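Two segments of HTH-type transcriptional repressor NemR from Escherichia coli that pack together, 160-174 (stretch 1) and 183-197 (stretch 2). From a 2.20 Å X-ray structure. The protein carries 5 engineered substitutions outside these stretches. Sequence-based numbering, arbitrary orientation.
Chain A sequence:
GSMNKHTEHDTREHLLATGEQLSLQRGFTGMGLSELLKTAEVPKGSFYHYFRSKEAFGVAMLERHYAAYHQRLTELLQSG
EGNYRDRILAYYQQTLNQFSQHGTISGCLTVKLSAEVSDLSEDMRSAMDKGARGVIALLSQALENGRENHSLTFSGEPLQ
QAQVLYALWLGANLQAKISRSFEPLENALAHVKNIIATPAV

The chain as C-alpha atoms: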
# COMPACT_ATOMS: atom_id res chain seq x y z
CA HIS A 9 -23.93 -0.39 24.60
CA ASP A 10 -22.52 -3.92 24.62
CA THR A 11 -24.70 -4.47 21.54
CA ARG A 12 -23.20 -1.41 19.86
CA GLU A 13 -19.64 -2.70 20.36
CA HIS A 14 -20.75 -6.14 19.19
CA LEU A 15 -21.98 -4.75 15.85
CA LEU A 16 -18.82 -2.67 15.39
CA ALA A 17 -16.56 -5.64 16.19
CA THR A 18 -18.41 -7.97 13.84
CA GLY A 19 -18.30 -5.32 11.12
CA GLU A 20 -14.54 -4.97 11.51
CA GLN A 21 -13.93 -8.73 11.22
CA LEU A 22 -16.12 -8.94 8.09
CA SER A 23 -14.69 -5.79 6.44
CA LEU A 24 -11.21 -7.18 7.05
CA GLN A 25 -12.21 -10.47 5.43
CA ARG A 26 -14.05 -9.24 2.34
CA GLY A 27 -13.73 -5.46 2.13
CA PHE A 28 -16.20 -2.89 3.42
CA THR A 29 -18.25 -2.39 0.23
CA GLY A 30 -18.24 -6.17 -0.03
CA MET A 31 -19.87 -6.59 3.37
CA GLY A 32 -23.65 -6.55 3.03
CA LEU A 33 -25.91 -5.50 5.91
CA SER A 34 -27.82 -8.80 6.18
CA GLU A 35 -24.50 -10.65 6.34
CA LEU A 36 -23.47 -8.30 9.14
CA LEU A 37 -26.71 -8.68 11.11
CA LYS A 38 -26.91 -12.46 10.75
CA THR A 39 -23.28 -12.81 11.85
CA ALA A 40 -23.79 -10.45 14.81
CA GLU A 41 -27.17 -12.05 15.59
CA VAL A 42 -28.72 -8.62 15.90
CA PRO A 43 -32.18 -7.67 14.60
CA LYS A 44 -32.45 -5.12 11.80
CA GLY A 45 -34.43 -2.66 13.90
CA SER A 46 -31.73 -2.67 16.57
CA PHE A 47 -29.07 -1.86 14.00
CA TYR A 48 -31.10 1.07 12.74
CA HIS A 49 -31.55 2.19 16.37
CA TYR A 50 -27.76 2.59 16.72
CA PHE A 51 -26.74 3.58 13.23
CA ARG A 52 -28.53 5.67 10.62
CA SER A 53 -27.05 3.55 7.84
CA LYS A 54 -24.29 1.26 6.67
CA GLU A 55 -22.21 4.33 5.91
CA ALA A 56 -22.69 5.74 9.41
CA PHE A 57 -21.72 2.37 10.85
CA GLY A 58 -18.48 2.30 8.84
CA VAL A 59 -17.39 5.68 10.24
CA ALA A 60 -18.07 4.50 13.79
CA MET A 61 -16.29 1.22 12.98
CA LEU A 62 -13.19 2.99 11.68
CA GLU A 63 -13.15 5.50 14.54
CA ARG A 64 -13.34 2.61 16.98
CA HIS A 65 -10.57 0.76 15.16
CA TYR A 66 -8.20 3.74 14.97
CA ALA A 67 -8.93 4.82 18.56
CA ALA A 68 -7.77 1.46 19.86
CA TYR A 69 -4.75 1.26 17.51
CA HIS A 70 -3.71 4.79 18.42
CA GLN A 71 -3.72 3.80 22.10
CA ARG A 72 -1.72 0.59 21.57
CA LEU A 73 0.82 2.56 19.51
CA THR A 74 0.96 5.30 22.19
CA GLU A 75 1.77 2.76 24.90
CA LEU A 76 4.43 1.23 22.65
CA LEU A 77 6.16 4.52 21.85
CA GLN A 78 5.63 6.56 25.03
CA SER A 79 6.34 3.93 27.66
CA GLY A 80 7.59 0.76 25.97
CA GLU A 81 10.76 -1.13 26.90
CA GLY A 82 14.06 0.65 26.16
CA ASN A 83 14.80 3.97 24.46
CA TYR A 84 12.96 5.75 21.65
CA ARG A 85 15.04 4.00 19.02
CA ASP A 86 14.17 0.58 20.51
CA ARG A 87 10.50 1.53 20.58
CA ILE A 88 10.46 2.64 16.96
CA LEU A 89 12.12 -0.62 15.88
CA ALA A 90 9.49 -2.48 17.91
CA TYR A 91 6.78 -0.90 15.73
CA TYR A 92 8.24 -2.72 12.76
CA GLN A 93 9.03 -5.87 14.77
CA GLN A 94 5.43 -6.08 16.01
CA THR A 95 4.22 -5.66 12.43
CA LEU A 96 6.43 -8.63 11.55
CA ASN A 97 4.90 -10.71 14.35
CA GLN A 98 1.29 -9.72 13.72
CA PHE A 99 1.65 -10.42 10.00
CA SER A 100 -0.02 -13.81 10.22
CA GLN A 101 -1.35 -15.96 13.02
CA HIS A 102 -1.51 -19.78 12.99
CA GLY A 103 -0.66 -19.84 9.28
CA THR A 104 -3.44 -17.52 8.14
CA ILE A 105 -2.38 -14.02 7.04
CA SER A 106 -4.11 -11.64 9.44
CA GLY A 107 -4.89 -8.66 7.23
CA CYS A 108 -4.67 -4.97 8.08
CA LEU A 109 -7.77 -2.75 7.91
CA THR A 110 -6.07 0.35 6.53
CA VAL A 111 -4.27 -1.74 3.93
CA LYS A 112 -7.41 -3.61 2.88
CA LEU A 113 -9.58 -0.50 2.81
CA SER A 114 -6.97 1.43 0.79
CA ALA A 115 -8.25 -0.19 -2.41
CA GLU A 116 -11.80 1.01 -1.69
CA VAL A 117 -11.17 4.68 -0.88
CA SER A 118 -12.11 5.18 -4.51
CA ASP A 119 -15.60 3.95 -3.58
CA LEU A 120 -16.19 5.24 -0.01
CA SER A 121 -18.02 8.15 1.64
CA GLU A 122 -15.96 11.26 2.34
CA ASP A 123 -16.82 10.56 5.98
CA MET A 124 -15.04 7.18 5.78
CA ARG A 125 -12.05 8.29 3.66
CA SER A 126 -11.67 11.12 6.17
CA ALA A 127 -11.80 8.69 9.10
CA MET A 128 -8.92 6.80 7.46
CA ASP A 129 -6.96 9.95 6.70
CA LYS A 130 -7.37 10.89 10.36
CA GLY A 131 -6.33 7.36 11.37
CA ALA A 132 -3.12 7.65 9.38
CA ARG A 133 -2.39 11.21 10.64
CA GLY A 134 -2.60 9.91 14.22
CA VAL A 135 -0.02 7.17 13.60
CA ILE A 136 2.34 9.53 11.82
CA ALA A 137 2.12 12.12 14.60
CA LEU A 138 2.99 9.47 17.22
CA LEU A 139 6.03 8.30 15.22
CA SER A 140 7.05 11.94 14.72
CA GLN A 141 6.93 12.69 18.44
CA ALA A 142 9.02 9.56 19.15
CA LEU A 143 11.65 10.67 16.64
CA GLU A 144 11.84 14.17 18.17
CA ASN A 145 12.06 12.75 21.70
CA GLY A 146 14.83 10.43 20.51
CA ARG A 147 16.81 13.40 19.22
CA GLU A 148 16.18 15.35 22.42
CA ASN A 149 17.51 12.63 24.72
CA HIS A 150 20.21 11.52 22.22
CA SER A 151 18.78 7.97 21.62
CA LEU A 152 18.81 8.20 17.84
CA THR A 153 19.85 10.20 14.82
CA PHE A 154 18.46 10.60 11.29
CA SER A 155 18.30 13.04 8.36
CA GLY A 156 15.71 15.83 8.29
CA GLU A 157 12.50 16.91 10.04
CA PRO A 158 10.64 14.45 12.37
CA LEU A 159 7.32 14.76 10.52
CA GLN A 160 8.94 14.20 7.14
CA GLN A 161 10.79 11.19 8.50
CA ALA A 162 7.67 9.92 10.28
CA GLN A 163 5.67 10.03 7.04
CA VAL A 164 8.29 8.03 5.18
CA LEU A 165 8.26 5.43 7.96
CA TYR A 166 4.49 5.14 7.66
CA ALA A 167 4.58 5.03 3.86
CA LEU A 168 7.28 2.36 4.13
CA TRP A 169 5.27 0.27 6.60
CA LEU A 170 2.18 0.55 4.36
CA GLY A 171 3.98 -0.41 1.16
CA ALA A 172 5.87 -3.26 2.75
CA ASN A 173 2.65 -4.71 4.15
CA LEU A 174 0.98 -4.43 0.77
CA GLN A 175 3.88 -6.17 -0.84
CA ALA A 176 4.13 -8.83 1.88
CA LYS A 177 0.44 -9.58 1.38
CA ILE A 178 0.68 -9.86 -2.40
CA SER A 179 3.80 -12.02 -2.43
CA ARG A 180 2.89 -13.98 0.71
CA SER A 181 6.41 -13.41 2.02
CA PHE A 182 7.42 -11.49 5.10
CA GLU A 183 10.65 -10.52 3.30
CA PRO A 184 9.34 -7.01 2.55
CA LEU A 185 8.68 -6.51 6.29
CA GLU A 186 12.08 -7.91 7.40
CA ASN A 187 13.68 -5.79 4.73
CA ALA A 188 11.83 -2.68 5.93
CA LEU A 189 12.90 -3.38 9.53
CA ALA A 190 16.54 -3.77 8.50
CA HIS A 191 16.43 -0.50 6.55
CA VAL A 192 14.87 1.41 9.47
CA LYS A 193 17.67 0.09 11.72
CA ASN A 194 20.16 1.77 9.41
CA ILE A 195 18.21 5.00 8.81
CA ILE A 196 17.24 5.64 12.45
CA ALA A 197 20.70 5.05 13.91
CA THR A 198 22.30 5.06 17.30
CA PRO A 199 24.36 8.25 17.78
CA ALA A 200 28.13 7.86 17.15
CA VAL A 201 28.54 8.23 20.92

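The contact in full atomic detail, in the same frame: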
# COMPACT_ATOMS: atom_id res chain seq x y z
N GLN A 160 8.50 14.76 8.41
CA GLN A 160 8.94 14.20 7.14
C GLN A 160 9.40 12.76 7.32
O GLN A 160 8.97 11.85 6.60
CB GLN A 160 10.07 15.05 6.55
N GLN A 161 10.25 12.53 8.32
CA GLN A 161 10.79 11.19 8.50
C GLN A 161 9.69 10.26 8.98
O GLN A 161 9.64 9.11 8.57
CB GLN A 161 11.99 11.18 9.46
CG GLN A 161 12.50 9.77 9.79
CD GLN A 161 13.00 9.01 8.57
OE1 GLN A 161 12.38 8.03 8.11
NE2 GLN A 161 14.13 9.45 8.04
N ALA A 162 8.79 10.76 9.83
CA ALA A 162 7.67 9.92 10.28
C ALA A 162 6.77 9.47 9.13
O ALA A 162 6.25 8.36 9.14
CB ALA A 162 6.83 10.64 11.34
N GLN A 163 6.59 10.33 8.13
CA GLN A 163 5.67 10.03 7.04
C GLN A 163 6.25 8.96 6.13
O GLN A 163 5.55 8.08 5.62
CB GLN A 163 5.37 11.32 6.26
CG GLN A 163 4.51 12.26 7.06
CD GLN A 163 4.34 13.64 6.44
OE1 GLN A 163 3.54 14.44 6.91
NE2 GLN A 163 5.09 13.91 5.37
N VAL A 164 7.56 9.05 5.93
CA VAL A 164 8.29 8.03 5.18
C VAL A 164 8.19 6.69 5.88
O VAL A 164 7.99 5.69 5.22
CB VAL A 164 9.78 8.42 5.04
CG1 VAL A 164 10.65 7.22 4.60
CG2 VAL A 164 9.92 9.58 4.07
N LEU A 165 8.34 6.68 7.20
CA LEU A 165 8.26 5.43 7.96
C LEU A 165 6.88 4.80 7.80
O LEU A 165 6.74 3.57 7.68
CB LEU A 165 8.54 5.68 9.45
CG LEU A 165 9.96 6.03 9.92
CD1 LEU A 165 9.96 6.27 11.41
CD2 LEU A 165 10.96 4.92 9.58
N TYR A 166 5.86 5.64 7.81
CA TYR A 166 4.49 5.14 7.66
C TYR A 166 4.29 4.66 6.23
O TYR A 166 3.75 3.57 6.02
CB TYR A 166 3.47 6.22 8.04
CG TYR A 166 2.05 5.73 7.92
CD1 TYR A 166 1.52 4.85 8.86
CD2 TYR A 166 1.25 6.10 6.86
CE1 TYR A 166 0.22 4.38 8.76
CE2 TYR A 166 -0.07 5.63 6.74
CZ TYR A 166 -0.57 4.77 7.70
OH TYR A 166 -1.86 4.29 7.60
N ALA A 167 4.73 5.44 5.26
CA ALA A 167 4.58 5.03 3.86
C ALA A 167 5.31 3.70 3.66
O ALA A 167 4.81 2.80 2.99
CB ALA A 167 5.12 6.06 2.94
N LEU A 168 6.48 3.58 4.27
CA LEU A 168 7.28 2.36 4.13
C LEU A 168 6.56 1.14 4.70
O LEU A 168 6.52 0.06 4.08
CB LEU A 168 8.63 2.53 4.83
CG LEU A 168 9.90 1.78 4.43
CD1 LEU A 168 10.78 1.51 5.65
CD2 LEU A 168 9.66 0.51 3.67
N TRP A 169 6.03 1.31 5.91
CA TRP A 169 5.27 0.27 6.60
C TRP A 169 4.06 -0.18 5.77
O TRP A 169 3.77 -1.38 5.67
CB TRP A 169 4.80 0.84 7.94
CG TRP A 169 3.89 -0.03 8.74
CD1 TRP A 169 4.25 -0.95 9.69
CD2 TRP A 169 2.45 -0.04 8.71
NE1 TRP A 169 3.13 -1.54 10.23
CE2 TRP A 169 2.01 -1.00 9.65
CE3 TRP A 169 1.49 0.67 7.98
CZ2 TRP A 169 0.65 -1.28 9.87
CZ3 TRP A 169 0.14 0.39 8.20
CH2 TRP A 169 -0.26 -0.57 9.14
N LEU A 170 3.37 0.79 5.17
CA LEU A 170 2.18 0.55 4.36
C LEU A 170 2.56 -0.23 3.11
O LEU A 170 1.95 -1.27 2.79
CB LEU A 170 1.53 1.92 4.00
CG LEU A 170 0.06 2.20 4.33
CD1 LEU A 170 -0.36 3.56 3.77
CD2 LEU A 170 -0.86 1.12 3.79
N GLY A 171 3.60 0.22 2.42
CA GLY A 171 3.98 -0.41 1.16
C GLY A 171 4.55 -1.81 1.39
O GLY A 171 4.35 -2.74 0.59
N ALA A 172 5.23 -1.97 2.51
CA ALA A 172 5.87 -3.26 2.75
C ALA A 172 4.81 -4.29 3.08
O ALA A 172 4.92 -5.45 2.67
CB ALA A 172 6.91 -3.18 3.90
N ASN A 173 3.80 -3.86 3.84
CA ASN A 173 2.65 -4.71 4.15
C ASN A 173 1.90 -5.14 2.90
O ASN A 173 1.52 -6.31 2.75
CB ASN A 173 1.71 -4.01 5.14
CG ASN A 173 2.09 -4.29 6.60
OD1 ASN A 173 2.00 -5.43 7.06
ND2 ASN A 173 2.55 -3.25 7.32
N LEU A 174 1.69 -4.18 2.01
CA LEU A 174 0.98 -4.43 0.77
C LEU A 174 1.73 -5.50 0.01
O LEU A 174 1.16 -6.52 -0.40
CB LEU A 174 0.95 -3.15 -0.08
CG LEU A 174 -0.41 -2.51 -0.29
CD1 LEU A 174 -0.37 -1.50 -1.44
CD2 LEU A 174 -1.44 -3.56 -0.57
N GLU A 183 9.40 -11.18 3.71
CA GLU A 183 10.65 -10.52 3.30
C GLU A 183 10.53 -8.99 3.17
O GLU A 183 11.42 -8.28 3.62
CB GLU A 183 11.22 -11.16 2.02
CG GLU A 183 12.66 -10.79 1.70
CD GLU A 183 12.78 -9.41 1.06
OE1 GLU A 183 11.80 -8.97 0.42
OE2 GLU A 183 13.86 -8.77 1.20
N PRO A 184 9.44 -8.47 2.59
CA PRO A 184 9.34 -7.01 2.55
C PRO A 184 9.32 -6.38 3.93
O PRO A 184 9.86 -5.27 4.09
CB PRO A 184 7.98 -6.78 1.85
CG PRO A 184 7.78 -8.01 0.96
CD PRO A 184 8.40 -9.14 1.76
N LEU A 185 8.71 -7.04 4.91
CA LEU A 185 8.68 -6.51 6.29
C LEU A 185 10.07 -6.61 6.95
O LEU A 185 10.51 -5.66 7.57
CB LEU A 185 7.60 -7.21 7.14
CG LEU A 185 6.19 -7.08 6.53
CD1 LEU A 185 5.15 -8.03 7.16
CD2 LEU A 185 5.72 -5.65 6.64
N GLU A 186 10.75 -7.76 6.80
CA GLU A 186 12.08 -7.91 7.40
C GLU A 186 12.99 -6.91 6.72
O GLU A 186 13.83 -6.29 7.35
CB GLU A 186 12.66 -9.33 7.24
CG GLU A 186 11.82 -10.41 7.89
CD GLU A 186 12.32 -11.83 7.58
OE1 GLU A 186 12.74 -12.10 6.43
OE2 GLU A 186 12.29 -12.68 8.51
N ASN A 187 12.80 -6.71 5.42
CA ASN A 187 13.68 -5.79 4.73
C ASN A 187 13.42 -4.36 5.17
O ASN A 187 14.36 -3.57 5.33
CB ASN A 187 13.57 -5.93 3.21
CG ASN A 187 14.55 -5.03 2.48
OD1 ASN A 187 15.76 -5.11 2.69
ND2 ASN A 187 14.03 -4.16 1.64
N ALA A 188 12.15 -4.01 5.41
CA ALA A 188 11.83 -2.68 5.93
C ALA A 188 12.46 -2.46 7.30
O ALA A 188 13.02 -1.40 7.55
CB ALA A 188 10.31 -2.41 5.96
N LEU A 189 12.34 -3.45 8.18
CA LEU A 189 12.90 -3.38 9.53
C LEU A 189 14.40 -3.15 9.44
O LEU A 189 14.93 -2.30 10.16
CB LEU A 189 12.65 -4.68 10.30
CG LEU A 189 12.57 -4.72 11.83
CD1 LEU A 189 13.01 -6.07 12.40
CD2 LEU A 189 13.34 -3.61 12.51
N ALA A 190 15.09 -3.90 8.58
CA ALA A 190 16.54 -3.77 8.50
C ALA A 190 16.93 -2.38 7.98
O ALA A 190 17.93 -1.81 8.41
CB ALA A 190 17.14 -4.86 7.62
N HIS A 191 16.11 -1.82 7.09
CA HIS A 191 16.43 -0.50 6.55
C HIS A 191 16.18 0.62 7.58
O HIS A 191 16.98 1.58 7.68
CB HIS A 191 15.71 -0.27 5.22
CG HIS A 191 15.80 1.13 4.69
ND1 HIS A 191 16.83 1.55 3.88
CD2 HIS A 191 14.96 2.18 4.82
CE1 HIS A 191 16.63 2.81 3.54
NE2 HIS A 191 15.50 3.22 4.10
N VAL A 192 15.12 0.48 8.37
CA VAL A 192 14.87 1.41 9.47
C VAL A 192 16.02 1.42 10.48
O VAL A 192 16.43 2.49 10.97
CB VAL A 192 13.54 1.11 10.17
CG1 VAL A 192 13.35 2.00 11.38
CG2 VAL A 192 12.36 1.28 9.19
N LYS A 193 16.53 0.23 10.81
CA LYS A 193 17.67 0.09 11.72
C LYS A 193 18.86 0.91 11.26
O LYS A 193 19.62 1.43 12.08
CB LYS A 193 18.12 -1.36 11.83
CG LYS A 193 17.37 -2.17 12.89
CD LYS A 193 17.82 -3.64 12.89
CE LYS A 193 16.97 -4.45 13.85
NZ LYS A 193 17.16 -5.92 13.68
N ASN A 194 19.02 1.03 9.95
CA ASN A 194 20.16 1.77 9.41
C ASN A 194 19.86 3.27 9.28
O ASN A 194 20.75 4.10 9.43
CB ASN A 194 20.56 1.17 8.06
CG ASN A 194 21.92 1.64 7.59
OD1 ASN A 194 22.03 2.41 6.63
ND2 ASN A 194 22.97 1.20 8.27
N ILE A 195 18.60 3.61 9.03
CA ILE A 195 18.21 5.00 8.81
C ILE A 195 18.05 5.75 10.14
O ILE A 195 18.47 6.90 10.27
CB ILE A 195 16.90 5.08 7.99
CG1 ILE A 195 17.16 4.63 6.55
CG2 ILE A 195 16.35 6.48 7.98
CD1 ILE A 195 18.39 5.30 5.94
N ILE A 196 17.40 5.09 11.11
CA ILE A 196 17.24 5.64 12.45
C ILE A 196 18.33 5.00 13.29
O ILE A 196 18.14 3.91 13.84
CB ILE A 196 15.84 5.29 13.06
CG1 ILE A 196 14.72 5.67 12.09
CG2 ILE A 196 15.64 5.99 14.41
CD1 ILE A 196 14.69 7.14 11.67
N ALA A 197 19.49 5.66 13.35
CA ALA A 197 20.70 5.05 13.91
C ALA A 197 20.94 5.44 15.35
O ALA A 197 20.41 6.42 15.86
CB ALA A 197 21.93 5.41 13.08

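Helices 160-174 and 183-195 of the repressor pack nearly antiparallel (157°), their axes approaching to 8.3 Å, and no hydrogen bond crosses between them. The spacing is tightest where the side chains are smallest. Ala 172 points its CB toward the second helix, and its CA lies 5.1 Å from the CA of Pro 184; the Ala 172 O meets Pro 184 CB at 3.4 Å, while Ala 172 CB lies 4.0 Å from Ala 188 CB. Leu 185 leaves its backbone sideways, but its m,t rotamer swings the end inward, placing CD2 3.9 Å from Ala 172 CB. Asn 173 starts away; with chi1 at -88° its amide turns back, so that ND2 donates to Trp 169 O (2.8 Å) within its own helix and OD1 rests 3.8 Å from Leu 185 CD2. Both methyls of Leu 168, t at chi1 but off-rotamer at chi2 (-147°), touch Ala 188, CD2 at 3.8 Å and CD1 at 4.0 Å from Ala 188 CB, and CD1 also lies 3.9 Å from Val 192 CG2. Leu 165, m,t, likewise leaves sideways and brings CD2 to 3.9 Å from Val 192 CG2. At the wider end, Gln 161, t at chi1, bends at chi2 (p); CG packs 3.9 Å from Ile 196 CD1 and NE2 lies 3.7 Å from Ile 195 CG2; its buried OE1 finds no partner.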